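Local coordinates for protein D-glucosaminate-6-phosphate ammonia lyase (Salmonella typhimurium, PDB 7LCE) that carries covalently bound pyridoxal phosphate and belongs to the aminotransferase-like superfamily, with sequence kinship to L-seryl-tRNA selenium transferases, at residues E105-R110 with V132-S137; N138-W143 with K167-I172; L286-E291 with I302-N307; L313-V318 with Y334-G339. All blocks are in the same frame, centred on the assembly; numbering follows the deposited sequence.

How the contacts relate
The four contacts follow in series along the chain. Contacts 1 and 2 have centres about 10 Å apart and meet at Leu-109, whose CD1 packs on Met-169. Contact 1 lies at the edge of the seven-stranded mixed sheet, contact 2 in the loops beside it. Contacts 3 and 4 have centres about 11 Å apart. They belong to the three-stranded antiparallel sheet and helix 315-324. Val-306 joins them: its N is probably hydrogen-bonded to Gly-339 O, and its side chain packs on Ala-315 and Val-318. About 42 Å separates the centres of contacts 1 and 3. The first pair belongs to the mixed-sheet part at a subunit interface; no other chain touches the second.

Contact 1 (E105-R110 with V132-S137); sequences EVVMLR and VEVGSS
The guanidinium of Arg-110 has CB of Glu-133 over one face, 3.6 Å above the plane and offset toward the rim. At its edge lies the carbonyl of Gly-135. NH1 of Arg-110 donates to Gly-135 O at 2.6 Å, with the oxygen in the guanidinium plane. NH2 of Arg-110 forms a salt bridge to Glu-133 OE1 at 3.0 Å, although the carboxylate and guanidinium planes are 52° apart. CG of Arg-110 is anti to the backbone N (chi1 171°), and a bend at chi3 (-83°) turns NE off the line of the chain. Glu-133 OE2 is held by Asn-113 and by NE of Arg-110 of the second subunit. That subunit returns the same salt bridge to Arg-110 here. The two Glu-133 carboxylates come close, and the arginines probably offset their like charges.

The segments belong to a beta-alpha-beta unit: strand 105-109, helix 120-126 and strand 130-134. The strands are parallel neighbours, and 130-134 is the outermost strand of the sheet within this chain. Four backbone bonds join the segments. Val-132 N donates to Val-106 O at 2.8 Å, and Met-108 N donates to Val-132 O. Val-134 N then bonds Met-108 O, and Arg-110 N bonds Val-134 O at 2.9 Å.

On the face that carries Val-107 and Val-132, the two lie side by side and point the same way. CG1 of Val-107 meets CG2 of Val-134 at 3.5 Å. Val-107 and Val-134 also touch helix 142-147. CG2 of Val-132 rests on the carboxylate end of Glu-105, 3.6 Å from OE1.

Contact 2 (N138-W143 with K167-I172); sequences NLATRW and KGMLSI
This is a loop-to-loop contact near the surface, between two segments that each lead into a helix. In the aminotransferase-like fold of this chain, segment 138-143 enters helix 142-147, and the loop 167-172 leads to helix 172-181. Thr-141 and Ser-171 are the N-cap residues. The N-H of Thr-141 bonds the side chain of Gln-144. Ser-171 caps a backbone N of its helix with its side chain, while its own N-H bonds Asp-174, consistent with a capping box.

One hydrogen bond joins the loops. Ala-140 N donates to Gly-168 O at 2.9 Å, with a bent N-H...O angle of 134°. Gly-168 has no side chain in the way, and its CA comes 3.5 Å from Asn-138 O in a nearly straight CA-H...O contact.

The rest is van der Waals contact, mostly of methyl groups on backbone atoms. Chi3 of Met-169 (104°) brings the CE methyl over the Asn-138 to Leu-139 peptide. CE lies 3.6 Å from Leu-139 N and also approaches Ala-140 CB. Leu-109 of the neighbouring strand touches Ala-140, Met-169 and Leu-170.

The Asn-138 side chain accepts from the N-H of Asp-115 of the second subunit. Trp-143 makes a cation-pi contact with Arg-90 of a third subunit.

Leu-170 reaches the start of helix 142-147 with both methyls: CD2 lies 3.4 Å from Ala-140 O, and CD1 lies 3.5 Å from Thr-141 O.

Contact 3 (L286-E291 with I302-N307); sequences LYADIE and IRVRVN
Arg-303 is the centre of a salt-bridge network with Asp-289 and Glu-291. Its guanidinium meets the Asp-289 carboxylate at one edge. NE donates a weak but straight bond to OD1 at 3.3 Å, and NH2 pairs with OD2. The modelled spacing of that second pair is very short and doubtful at this resolution. Glu-291 acts by charge alone. Its OE2 is 3.6 Å from Arg-303 NH1 but well out of the guanidinium plane. CG of Glu-291 lies over one face of that plane. On the opposite face, NH2 of Arg-305 sits 3.4 Å above it, so two like charges are close and the carboxylates would be expected to ease this. NH1 of Arg-305 also comes 3.6 Å from CD2 of Tyr-287, at the ring edge and near its plane. A bound calcium ion lies about 4 Å from the Asp-289 side chain.

CG of Asp-289 sits between the backbone N and the carbonyl carbon (chi1 60°), and the carboxylate leans toward strand 300-306.

The other face is apolar. CD2 of Leu-286 meets CG2 of Val-306 at 3.7 Å, and Ala-288 CB meets Ile-302 CG2 at 4.0 Å. Helix 270-282 packs on Leu-286 and Ile-302 there.

Backbone bonds run both ways between Tyr-287 and Arg-305, and between Asp-289 and Arg-303. These are the hydrogen-bonded pairs of an antiparallel beta hairpin, strands 286-292 and 300-306, which strand 340-343 extends into a three-stranded sheet.

Contact 4 (L313-V318 with Y334-G339); sequences LNAQDV and YQLHQG
The backbones come nearest at Ala-315 and Gly-339, whose CA atoms are 4.9 Å apart, where the first turn of helix 315-324 faces the loop that enters strand 340-343. Gly-339 has a positive phi of 85°, and its N bonds back to Leu-336 O. CB of Ala-315 rests on the Gly-339 carbonyl, 3.5 Å from its C atom. Gly-339 O probably accepts from Val-306 N of strand 300-306.

Leu-336 is the main side chain of the loop. Its two methyls divide between neighbouring residues of the helix. CD1 lies 3.6 Å from Ala-315 O and 3.9 Å from Ala-315 CB. CD2 lies 3.7 Å from Gln-316 CA. CG of Gln-316 crosses Leu-336 at a slant, 3.7 Å from its CG, so the aliphatic part of the glutamine does the touching. Leu-336 also touches Phe-341 and Glu-319.

Asn-314 is the N-cap of the helix. Its OD1 accepts from Asp-317 N at 2.9 Å, with the donor 40° out of the carbonyl plane. Ala-315 and Val-318 also pack on Val-306.

No hydrogen bond crosses between the segments. Their meeting is dispersive and rests on carbon contacts and shape.

Contact 1 (E105-R110 with V132-S137)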
loop_
_atom_site.group_PDB
_atom_site.type_symbol
_atom_site.label_atom_id
_atom_site.label_comp_id
_atom_site.label_asym_id
_atom_site.label_seq_id
_atom_site.Cartn_x
_atom_site.Cartn_y
_atom_site.Cartn_z
ATOM N N GLU A 105 4.228 -14.132 -17.096
ATOM C CA GLU A 105 4.912 -15.247 -16.457
ATOM C C GLU A 105 5.288 -16.296 -17.494
ATOM O O GLU A 105 4.448 -16.722 -18.294
ATOM C CB GLU A 105 4.033 -15.858 -15.367
ATOM C CG GLU A 105 3.859 -14.957 -14.154
ATOM C CD GLU A 105 2.979 -15.574 -13.085
ATOM O OE1 GLU A 105 2.529 -16.726 -13.269
ATOM O OE2 GLU A 105 2.736 -14.900 -12.062
ATOM N N VAL A 106 6.556 -16.704 -17.482
ATOM C CA VAL A 106 7.068 -17.762 -18.347
ATOM C C VAL A 106 7.314 -18.987 -17.479
ATOM O O VAL A 106 8.117 -18.941 -16.538
ATOM C CB VAL A 106 8.353 -17.337 -19.073
ATOM C CG1 VAL A 106 8.951 -18.520 -19.812
ATOM C CG2 VAL A 106 8.066 -16.200 -20.035
ATOM N N VAL A 107 6.622 -20.079 -17.788
ATOM C CA VAL A 107 6.663 -21.293 -16.983
ATOM C C VAL A 107 7.679 -22.251 -17.588
ATOM O O VAL A 107 7.574 -22.620 -18.765
ATOM C CB VAL A 107 5.275 -21.944 -16.893
ATOM C CG1 VAL A 107 5.383 -23.316 -16.267
ATOM C CG2 VAL A 107 4.333 -21.057 -16.092
ATOM N N MET A 108 8.651 -22.671 -16.782
ATOM C CA MET A 108 9.681 -23.591 -17.238
ATOM C C MET A 108 10.089 -24.497 -16.088
ATOM O O MET A 108 9.801 -24.220 -14.920
ATOM C CB MET A 108 10.896 -22.842 -17.791
ATOM C CG MET A 108 11.607 -21.993 -16.762
ATOM S SD MET A 108 13.025 -21.129 -17.455
ATOM C CE MET A 108 14.108 -22.494 -17.867
ATOM N N LEU A 109 10.760 -25.592 -16.436
ATOM C CA LEU A 109 11.263 -26.513 -15.426
ATOM C C LEU A 109 12.438 -25.897 -14.680
ATOM O O LEU A 109 13.297 -25.242 -15.276
ATOM C CB LEU A 109 11.705 -27.824 -16.075
ATOM C CG LEU A 109 10.663 -28.671 -16.799
ATOM C CD1 LEU A 109 11.316 -29.925 -17.355
ATOM C CD2 LEU A 109 9.516 -29.027 -15.868
ATOM N N ARG A 110 12.475 -26.112 -13.361
ATOM C CA ARG A 110 13.632 -25.677 -12.584
ATOM C C ARG A 110 14.901 -26.365 -13.068
ATOM O O ARG A 110 15.977 -25.757 -13.098
ATOM C CB ARG A 110 13.404 -25.947 -11.096
ATOM C CG ARG A 110 14.642 -25.735 -10.235
ATOM C CD ARG A 110 14.320 -25.789 -8.751
ATOM N NE ARG A 110 13.821 -24.510 -8.260
ATOM C CZ ARG A 110 12.542 -24.242 -8.040
ATOM N NH1 ARG A 110 11.601 -25.148 -8.239
ATOM N NH2 ARG A 110 12.199 -23.032 -7.607
ATOM N N VAL A 132 8.607 -18.604 -13.788
ATOM C CA VAL A 132 7.935 -19.476 -12.829
ATOM C C VAL A 132 8.548 -20.861 -12.981
ATOM O O VAL A 132 8.381 -21.510 -14.023
ATOM C CB VAL A 132 6.419 -19.519 -13.052
ATOM C CG1 VAL A 132 5.791 -20.624 -12.217
ATOM C CG2 VAL A 132 5.793 -18.173 -12.726
ATOM N N GLU A 133 9.238 -21.328 -11.941
ATOM C CA GLU A 133 9.950 -22.597 -11.994
ATOM C C GLU A 133 9.054 -23.736 -11.530
ATOM O O GLU A 133 8.320 -23.608 -10.546
ATOM C CB GLU A 133 11.214 -22.549 -11.134
ATOM C CG GLU A 133 12.347 -21.742 -11.741
ATOM C CD GLU A 133 13.500 -21.554 -10.780
ATOM O OE1 GLU A 133 13.266 -21.051 -9.660
ATOM O OE2 GLU A 133 14.643 -21.911 -11.142
ATOM N N VAL A 134 9.126 -24.857 -12.243
ATOM C CA VAL A 134 8.268 -26.012 -12.009
ATOM C C VAL A 134 9.122 -27.165 -11.500
ATOM O O VAL A 134 10.213 -27.420 -12.028
ATOM C CB VAL A 134 7.510 -26.410 -13.286
ATOM C CG1 VAL A 134 6.822 -27.754 -13.106
ATOM C CG2 VAL A 134 6.500 -25.343 -13.636
ATOM N N GLY A 135 8.641 -27.837 -10.456
ATOM C CA GLY A 135 9.301 -29.022 -9.956
ATOM C C GLY A 135 10.589 -28.703 -9.219
ATOM O O GLY A 135 10.928 -27.553 -8.943
ATOM N N SER A 136 11.315 -29.770 -8.903
ATOM C CA SER A 136 12.609 -29.671 -8.253
ATOM C C SER A 136 13.714 -29.867 -9.288
ATOM O O SER A 136 13.461 -30.145 -10.462
ATOM C CB SER A 136 12.716 -30.691 -7.119
ATOM O OG SER A 136 11.720 -30.461 -6.136
ATOM N N SER A 137 14.962 -29.707 -8.844
ATOM C CA SER A 137 16.092 -29.858 -9.752
ATOM C C SER A 137 16.290 -31.300 -10.198
ATOM O O SER A 137 16.928 -31.535 -11.229
ATOM C CB SER A 137 17.371 -29.347 -9.092
ATOM O OG SER A 137 17.623 -30.037 -7.881
#

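Contact 2 (N138-W143 with K167-I172)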
loop_
_atom_site.group_PDB
_atom_site.type_symbol
_atom_site.label_atom_id
_atom_site.label_comp_id
_atom_site.label_asym_id
_atom_site.label_seq_id
_atom_site.Cartn_x
_atom_site.Cartn_y
_atom_site.Cartn_z
ATOM N N ASN A 138 15.759 -32.268 -9.450
ATOM C CA ASN A 138 15.921 -33.674 -9.781
ATOM C C ASN A 138 14.635 -34.352 -10.224
ATOM O O ASN A 138 14.701 -35.443 -10.796
ATOM C CB ASN A 138 16.505 -34.445 -8.585
ATOM C CG ASN A 138 15.597 -34.416 -7.369
ATOM O OD1 ASN A 138 15.027 -33.379 -7.029
ATOM N ND2 ASN A 138 15.460 -35.559 -6.705
ATOM N N LEU A 139 13.479 -33.740 -9.978
ATOM C CA LEU A 139 12.200 -34.362 -10.290
ATOM C C LEU A 139 11.189 -33.286 -10.649
ATOM O O LEU A 139 11.163 -32.217 -10.033
ATOM C CB LEU A 139 11.682 -35.196 -9.114
ATOM C CG LEU A 139 10.418 -36.016 -9.376
ATOM C CD1 LEU A 139 10.700 -37.143 -10.359
ATOM C CD2 LEU A 139 9.848 -36.558 -8.072
ATOM N N ALA A 140 10.366 -33.574 -11.651
ATOM C CA ALA A 140 9.283 -32.677 -12.039
ATOM C C ALA A 140 8.128 -33.521 -12.550
ATOM O O ALA A 140 8.309 -34.336 -13.460
ATOM C CB ALA A 140 9.741 -31.681 -13.104
ATOM N N THR A 141 6.952 -33.336 -11.964
ATOM C CA THR A 141 5.763 -34.075 -12.356
ATOM C C THR A 141 4.865 -33.198 -13.222
ATOM O O THR A 141 5.043 -31.982 -13.319
ATOM C CB THR A 141 5.005 -34.573 -11.124
ATOM O OG1 THR A 141 4.458 -33.454 -10.415
ATOM C CG2 THR A 141 5.944 -35.340 -10.203
ATOM N N ARG A 142 3.890 -33.836 -13.871
ATOM C CA ARG A 142 3.016 -33.084 -14.763
ATOM C C ARG A 142 2.066 -32.180 -13.986
ATOM O O ARG A 142 1.830 -31.035 -14.389
ATOM C CB ARG A 142 2.234 -34.028 -15.675
ATOM C CG ARG A 142 1.246 -33.288 -16.560
ATOM C CD ARG A 142 0.965 -34.009 -17.861
ATOM N NE ARG A 142 -0.043 -33.295 -18.638
ATOM C CZ ARG A 142 -0.287 -33.501 -19.924
ATOM N NH1 ARG A 142 0.399 -34.391 -20.623
ATOM N NH2 ARG A 142 -1.244 -32.797 -20.524
ATOM N N TRP A 143 1.517 -32.666 -12.868
ATOM C CA TRP A 143 0.592 -31.830 -12.107
ATOM C C TRP A 143 1.275 -30.568 -11.599
ATOM O O TRP A 143 0.622 -29.532 -11.436
ATOM C CB TRP A 143 -0.020 -32.610 -10.940
ATOM C CG TRP A 143 0.934 -32.990 -9.843
ATOM C CD1 TRP A 143 1.537 -34.200 -9.663
ATOM C CD2 TRP A 143 1.382 -32.155 -8.764
ATOM N NE1 TRP A 143 2.333 -34.172 -8.542
ATOM C CE2 TRP A 143 2.257 -32.927 -7.973
ATOM C CE3 TRP A 143 1.129 -30.831 -8.390
ATOM C CZ2 TRP A 143 2.881 -32.418 -6.835
ATOM C CZ3 TRP A 143 1.752 -30.327 -7.260
ATOM C CH2 TRP A 143 2.616 -31.120 -6.496
ATOM N N LYS A 167 17.640 -36.651 -16.480
ATOM C CA LYS A 167 16.608 -37.521 -15.937
ATOM C C LYS A 167 15.763 -36.798 -14.894
ATOM O O LYS A 167 16.216 -35.864 -14.227
ATOM C CB LYS A 167 17.223 -38.786 -15.333
ATOM C CG LYS A 167 17.732 -39.775 -16.371
ATOM C CD LYS A 167 18.199 -41.070 -15.725
ATOM C CE LYS A 167 18.777 -42.026 -16.759
ATOM N NZ LYS A 167 19.166 -43.331 -16.155
ATOM N N GLY A 168 14.511 -37.240 -14.774
ATOM C CA GLY A 168 13.570 -36.691 -13.822
ATOM C C GLY A 168 12.742 -35.534 -14.330
ATOM O O GLY A 168 11.845 -35.074 -13.612
ATOM N N MET A 169 13.001 -35.056 -15.541
ATOM C CA MET A 169 12.295 -33.922 -16.110
ATOM C C MET A 169 11.166 -34.398 -17.017
ATOM O O MET A 169 11.129 -35.551 -17.452
ATOM C CB MET A 169 13.255 -33.021 -16.891
ATOM C CG MET A 169 14.400 -32.471 -16.057
ATOM S SD MET A 169 13.863 -31.357 -14.744
ATOM C CE MET A 169 14.024 -32.415 -13.307
ATOM N N LEU A 170 10.237 -33.486 -17.293
ATOM C CA LEU A 170 9.112 -33.792 -18.161
ATOM C C LEU A 170 9.563 -33.865 -19.618
ATOM O O LEU A 170 10.588 -33.303 -20.012
ATOM C CB LEU A 170 8.016 -32.739 -18.002
ATOM C CG LEU A 170 7.363 -32.664 -16.623
ATOM C CD1 LEU A 170 6.451 -31.453 -16.524
ATOM C CD2 LEU A 170 6.590 -33.938 -16.343
ATOM N N SER A 171 8.773 -34.572 -20.420
ATOM C CA SER A 171 9.073 -34.714 -21.834
ATOM C C SER A 171 8.539 -33.522 -22.618
ATOM O O SER A 171 7.701 -32.753 -22.139
ATOM C CB SER A 171 8.469 -36.005 -22.382
ATOM O OG SER A 171 7.054 -35.942 -22.355
ATOM N N ILE A 172 9.041 -33.374 -23.847
ATOM C CA ILE A 172 8.550 -32.314 -24.726
ATOM C C ILE A 172 7.069 -32.509 -25.022
ATOM O O ILE A 172 6.337 -31.534 -25.232
ATOM C CB ILE A 172 9.390 -32.260 -26.018
ATOM C CG1 ILE A 172 8.879 -31.161 -26.953
ATOM C CG2 ILE A 172 9.399 -33.615 -26.715
ATOM C CD1 ILE A 172 8.953 -29.772 -26.359
#

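Contact 3 (L286-E291 with I302-N307)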
loop_
_atom_site.group_PDB
_atom_site.type_symbol
_atom_site.label_atom_id
_atom_site.label_comp_id
_atom_site.label_asym_id
_atom_site.label_seq_id
_atom_site.Cartn_x
_atom_site.Cartn_y
_atom_site.Cartn_z
ATOM N N LEU A 286 53.392 -40.433 -25.120
ATOM C CA LEU A 286 52.084 -40.178 -25.705
ATOM C C LEU A 286 51.572 -41.410 -26.438
ATOM O O LEU A 286 52.314 -42.031 -27.207
ATOM C CB LEU A 286 52.144 -38.993 -26.670
ATOM C CG LEU A 286 52.348 -37.622 -26.030
ATOM C CD1 LEU A 286 52.253 -36.530 -27.082
ATOM C CD2 LEU A 286 51.338 -37.399 -24.918
ATOM N N TYR A 287 50.314 -41.773 -26.187
ATOM C CA TYR A 287 49.634 -42.828 -26.934
ATOM C C TYR A 287 48.305 -42.288 -27.443
ATOM O O TYR A 287 47.491 -41.800 -26.654
ATOM C CB TYR A 287 49.391 -44.089 -26.102
ATOM C CG TYR A 287 48.535 -45.085 -26.858
ATOM C CD1 TYR A 287 49.087 -45.901 -27.838
ATOM C CD2 TYR A 287 47.171 -45.183 -26.619
ATOM C CE1 TYR A 287 48.306 -46.801 -28.545
ATOM C CE2 TYR A 287 46.382 -46.076 -27.323
ATOM C CZ TYR A 287 46.954 -46.883 -28.282
ATOM O OH TYR A 287 46.168 -47.776 -28.977
ATOM N N ALA A 288 48.098 -42.354 -28.756
ATOM C CA ALA A 288 46.896 -41.830 -29.387
ATOM C C ALA A 288 46.136 -42.955 -30.076
ATOM O O ALA A 288 46.739 -43.833 -30.701
ATOM C CB ALA A 288 47.229 -40.730 -30.400
ATOM N N ASP A 289 44.809 -42.924 -29.956
ATOM C CA ASP A 289 43.948 -43.877 -30.640
ATOM C C ASP A 289 42.635 -43.183 -30.970
ATOM O O ASP A 289 42.241 -42.223 -30.305
ATOM C CB ASP A 289 43.675 -45.129 -29.802
ATOM C CG ASP A 289 42.990 -44.815 -28.488
ATOM O OD1 ASP A 289 43.540 -44.012 -27.704
ATOM O OD2 ASP A 289 41.896 -45.368 -28.244
ATOM N N ILE A 290 41.975 -43.670 -32.010
ATOM C CA ILE A 290 40.704 -43.117 -32.466
ATOM C C ILE A 290 39.556 -43.766 -31.704
ATOM O O ILE A 290 39.539 -44.984 -31.492
ATOM C CB ILE A 290 40.554 -43.311 -33.984
ATOM C CG1 ILE A 290 41.810 -42.798 -34.691
ATOM C CG2 ILE A 290 39.311 -42.604 -34.501
ATOM C CD1 ILE A 290 41.869 -43.150 -36.148
ATOM N N GLU A 291 38.585 -42.945 -31.303
ATOM C CA GLU A 291 37.437 -43.397 -30.527
ATOM C C GLU A 291 36.184 -42.722 -31.063
ATOM O O GLU A 291 36.141 -41.493 -31.180
ATOM C CB GLU A 291 37.614 -43.084 -29.034
ATOM C CG GLU A 291 36.546 -43.695 -28.136
ATOM C CD GLU A 291 36.353 -42.924 -26.840
ATOM O OE1 GLU A 291 36.805 -41.760 -26.758
ATOM O OE2 GLU A 291 35.745 -43.484 -25.902
ATOM N N ILE A 302 40.385 -38.198 -31.792
ATOM C CA ILE A 302 41.713 -38.732 -31.499
ATOM C C ILE A 302 41.939 -38.587 -30.000
ATOM O O ILE A 302 42.260 -37.504 -29.504
ATOM C CB ILE A 302 42.816 -38.035 -32.303
ATOM C CG1 ILE A 302 42.571 -38.172 -33.806
ATOM C CG2 ILE A 302 44.182 -38.600 -31.934
ATOM C CD1 ILE A 302 43.466 -37.279 -34.638
ATOM N N ARG A 303 41.769 -39.689 -29.279
ATOM C CA ARG A 303 42.017 -39.715 -27.847
ATOM C C ARG A 303 43.511 -39.866 -27.596
ATOM O O ARG A 303 44.138 -40.811 -28.082
ATOM C CB ARG A 303 41.237 -40.860 -27.203
ATOM C CG ARG A 303 41.439 -41.005 -25.713
ATOM C CD ARG A 303 40.570 -42.124 -25.166
ATOM N NE ARG A 303 40.906 -43.415 -25.754
ATOM C CZ ARG A 303 40.163 -44.505 -25.635
ATOM N NH1 ARG A 303 39.031 -44.498 -24.949
ATOM N NH2 ARG A 303 40.566 -45.633 -26.212
ATOM N N VAL A 304 44.078 -38.938 -26.827
ATOM C CA VAL A 304 45.509 -38.909 -26.547
ATOM C C VAL A 304 45.694 -39.161 -25.059
ATOM O O VAL A 304 45.185 -38.402 -24.224
ATOM C CB VAL A 304 46.146 -37.571 -26.956
ATOM C CG1 VAL A 304 47.648 -37.611 -26.731
ATOM C CG2 VAL A 304 45.830 -37.257 -28.407
ATOM N N ARG A 305 46.426 -40.221 -24.731
ATOM C CA ARG A 305 46.701 -40.593 -23.352
ATOM C C ARG A 305 48.156 -40.281 -23.034
ATOM O O ARG A 305 49.053 -40.611 -23.817
ATOM C CB ARG A 305 46.400 -42.079 -23.129
ATOM C CG ARG A 305 46.555 -42.556 -21.695
ATOM C CD ARG A 305 45.975 -43.955 -21.514
ATOM N NE ARG A 305 44.544 -44.009 -21.797
ATOM C CZ ARG A 305 44.015 -44.461 -22.928
ATOM N NH1 ARG A 305 44.773 -44.913 -23.914
ATOM N NH2 ARG A 305 42.694 -44.458 -23.074
ATOM N N VAL A 306 48.384 -39.650 -21.886
ATOM C CA VAL A 306 49.707 -39.192 -21.481
ATOM C C VAL A 306 50.192 -40.073 -20.341
ATOM O O VAL A 306 49.442 -40.347 -19.397
ATOM C CB VAL A 306 49.683 -37.713 -21.060
ATOM C CG1 VAL A 306 51.095 -37.198 -20.848
ATOM C CG2 VAL A 306 48.953 -36.882 -22.099
ATOM N N ASN A 307 51.444 -40.510 -20.427
ATOM C CA ASN A 307 52.087 -41.258 -19.356
ATOM C C ASN A 307 53.047 -40.318 -18.643
ATOM O O ASN A 307 54.082 -39.936 -19.200
ATOM C CB ASN A 307 52.817 -42.484 -19.900
ATOM C CG ASN A 307 53.405 -43.343 -18.800
ATOM O OD1 ASN A 307 54.608 -43.313 -18.549
ATOM N ND2 ASN A 307 52.552 -44.108 -18.128
#

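Contact 4 (L313-V318 with Y334-G339)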
loop_
_atom_site.group_PDB
_atom_site.type_symbol
_atom_site.label_atom_id
_atom_site.label_comp_id
_atom_site.label_asym_id
_atom_site.label_seq_id
_atom_site.Cartn_x
_atom_site.Cartn_y
_atom_site.Cartn_z
ATOM N N LEU A 313 55.234 -35.123 -17.704
ATOM C CA LEU A 313 54.126 -34.214 -17.460
ATOM C C LEU A 313 52.823 -34.998 -17.477
ATOM O O LEU A 313 52.690 -35.993 -18.196
ATOM C CB LEU A 313 54.045 -33.090 -18.509
ATOM C CG LEU A 313 55.087 -31.973 -18.609
ATOM C CD1 LEU A 313 56.453 -32.474 -19.044
ATOM C CD2 LEU A 313 54.583 -30.908 -19.567
ATOM N N ASN A 314 51.865 -34.554 -16.668
ATOM C CA ASN A 314 50.539 -35.142 -16.716
ATOM C C ASN A 314 49.717 -34.482 -17.823
ATOM O O ASN A 314 50.115 -33.475 -18.414
ATOM C CB ASN A 314 49.838 -35.012 -15.364
ATOM C CG ASN A 314 49.864 -33.600 -14.830
ATOM O OD1 ASN A 314 49.147 -32.728 -15.318
ATOM N ND2 ASN A 314 50.694 -33.364 -13.820
ATOM N N ALA A 315 48.547 -35.065 -18.098
ATOM C CA ALA A 315 47.717 -34.571 -19.194
ATOM C C ALA A 315 47.305 -33.122 -18.973
ATOM O O ALA A 315 47.195 -32.350 -19.933
ATOM C CB ALA A 315 46.487 -35.461 -19.363
ATOM N N GLN A 316 47.069 -32.732 -17.718
ATOM C CA GLN A 316 46.748 -31.335 -17.437
ATOM C C GLN A 316 47.897 -30.421 -17.840
ATOM O O GLN A 316 47.679 -29.367 -18.449
ATOM C CB GLN A 316 46.415 -31.153 -15.956
ATOM C CG GLN A 316 45.158 -31.871 -15.499
ATOM C CD GLN A 316 44.674 -31.385 -14.146
ATOM O OE1 GLN A 316 45.287 -30.511 -13.532
ATOM N NE2 GLN A 316 43.569 -31.952 -13.672
ATOM N N ASP A 317 49.131 -30.815 -17.520
ATOM C CA ASP A 317 50.289 -30.015 -17.902
ATOM C C ASP A 317 50.436 -29.951 -19.418
ATOM O O ASP A 317 50.824 -28.914 -19.968
ATOM C CB ASP A 317 51.554 -30.587 -17.260
ATOM C CG ASP A 317 51.528 -30.508 -15.741
ATOM O OD1 ASP A 317 50.596 -29.885 -15.189
ATOM O OD2 ASP A 317 52.439 -31.076 -15.099
ATOM N N VAL A 318 50.122 -31.047 -20.110
ATOM C CA VAL A 318 50.230 -31.063 -21.566
ATOM C C VAL A 318 49.167 -30.170 -22.191
ATOM O O VAL A 318 49.452 -29.390 -23.107
ATOM C CB VAL A 318 50.139 -32.505 -22.095
ATOM C CG1 VAL A 318 50.172 -32.514 -23.615
ATOM C CG2 VAL A 318 51.267 -33.347 -21.529
ATOM N N TYR A 334 37.845 -32.739 -21.097
ATOM C CA TYR A 334 36.785 -33.299 -20.263
ATOM C C TYR A 334 37.342 -34.340 -19.298
ATOM O O TYR A 334 37.209 -34.208 -18.075
ATOM C CB TYR A 334 35.691 -33.899 -21.149
ATOM C CG TYR A 334 34.826 -32.863 -21.839
ATOM C CD1 TYR A 334 35.334 -32.082 -22.872
ATOM C CD2 TYR A 334 33.505 -32.666 -21.459
ATOM C CE1 TYR A 334 34.550 -31.133 -23.506
ATOM C CE2 TYR A 334 32.712 -31.720 -22.087
ATOM C CZ TYR A 334 33.240 -30.957 -23.110
ATOM O OH TYR A 334 32.456 -30.015 -23.737
ATOM N N GLN A 335 37.971 -35.385 -19.827
ATOM C CA GLN A 335 38.564 -36.434 -18.999
ATOM C C GLN A 335 40.032 -36.162 -18.700
ATOM O O GLN A 335 40.843 -37.088 -18.624
ATOM C CB GLN A 335 38.388 -37.798 -19.661
ATOM C CG GLN A 335 36.941 -38.240 -19.850
ATOM C CD GLN A 335 36.286 -37.626 -21.072
ATOM O OE1 GLN A 335 36.952 -37.011 -21.906
ATOM N NE2 GLN A 335 34.972 -37.787 -21.182
ATOM N N LEU A 336 40.395 -34.887 -18.523
ATOM C CA LEU A 336 41.784 -34.534 -18.243
ATOM C C LEU A 336 42.248 -35.095 -16.905
ATOM O O LEU A 336 43.437 -35.388 -16.734
ATOM C CB LEU A 336 41.947 -33.013 -18.272
ATOM C CG LEU A 336 43.303 -32.447 -18.694
ATOM C CD1 LEU A 336 43.677 -32.922 -20.085
ATOM C CD2 LEU A 336 43.276 -30.929 -18.641
ATOM N N HIS A 337 41.329 -35.252 -15.948
ATOM C CA HIS A 337 41.691 -35.844 -14.664
ATOM C C HIS A 337 42.084 -37.308 -14.809
ATOM O O HIS A 337 42.909 -37.806 -14.035
ATOM C CB HIS A 337 40.537 -35.701 -13.670
ATOM C CG HIS A 337 39.276 -36.384 -14.102
ATOM N ND1 HIS A 337 38.449 -35.875 -15.082
ATOM C CD2 HIS A 337 38.698 -37.537 -13.687
ATOM C CE1 HIS A 337 37.417 -36.684 -15.250
ATOM N NE2 HIS A 337 37.545 -37.700 -14.416
ATOM N N GLN A 338 41.509 -38.010 -15.783
ATOM C CA GLN A 338 41.852 -39.401 -16.043
ATOM C C GLN A 338 43.156 -39.561 -16.813
ATOM O O GLN A 338 43.528 -40.692 -17.142
ATOM C CB GLN A 338 40.716 -40.082 -16.812
ATOM C CG GLN A 338 39.370 -40.021 -16.110
ATOM C CD GLN A 338 38.236 -40.528 -16.980
ATOM O OE1 GLN A 338 38.466 -41.171 -18.004
ATOM N NE2 GLN A 338 37.005 -40.236 -16.578
ATOM N N GLY A 339 43.853 -38.466 -17.110
ATOM C CA GLY A 339 45.106 -38.539 -17.833
ATOM C C GLY A 339 44.980 -38.590 -19.336
ATOM O O GLY A 339 45.926 -39.011 -20.009
#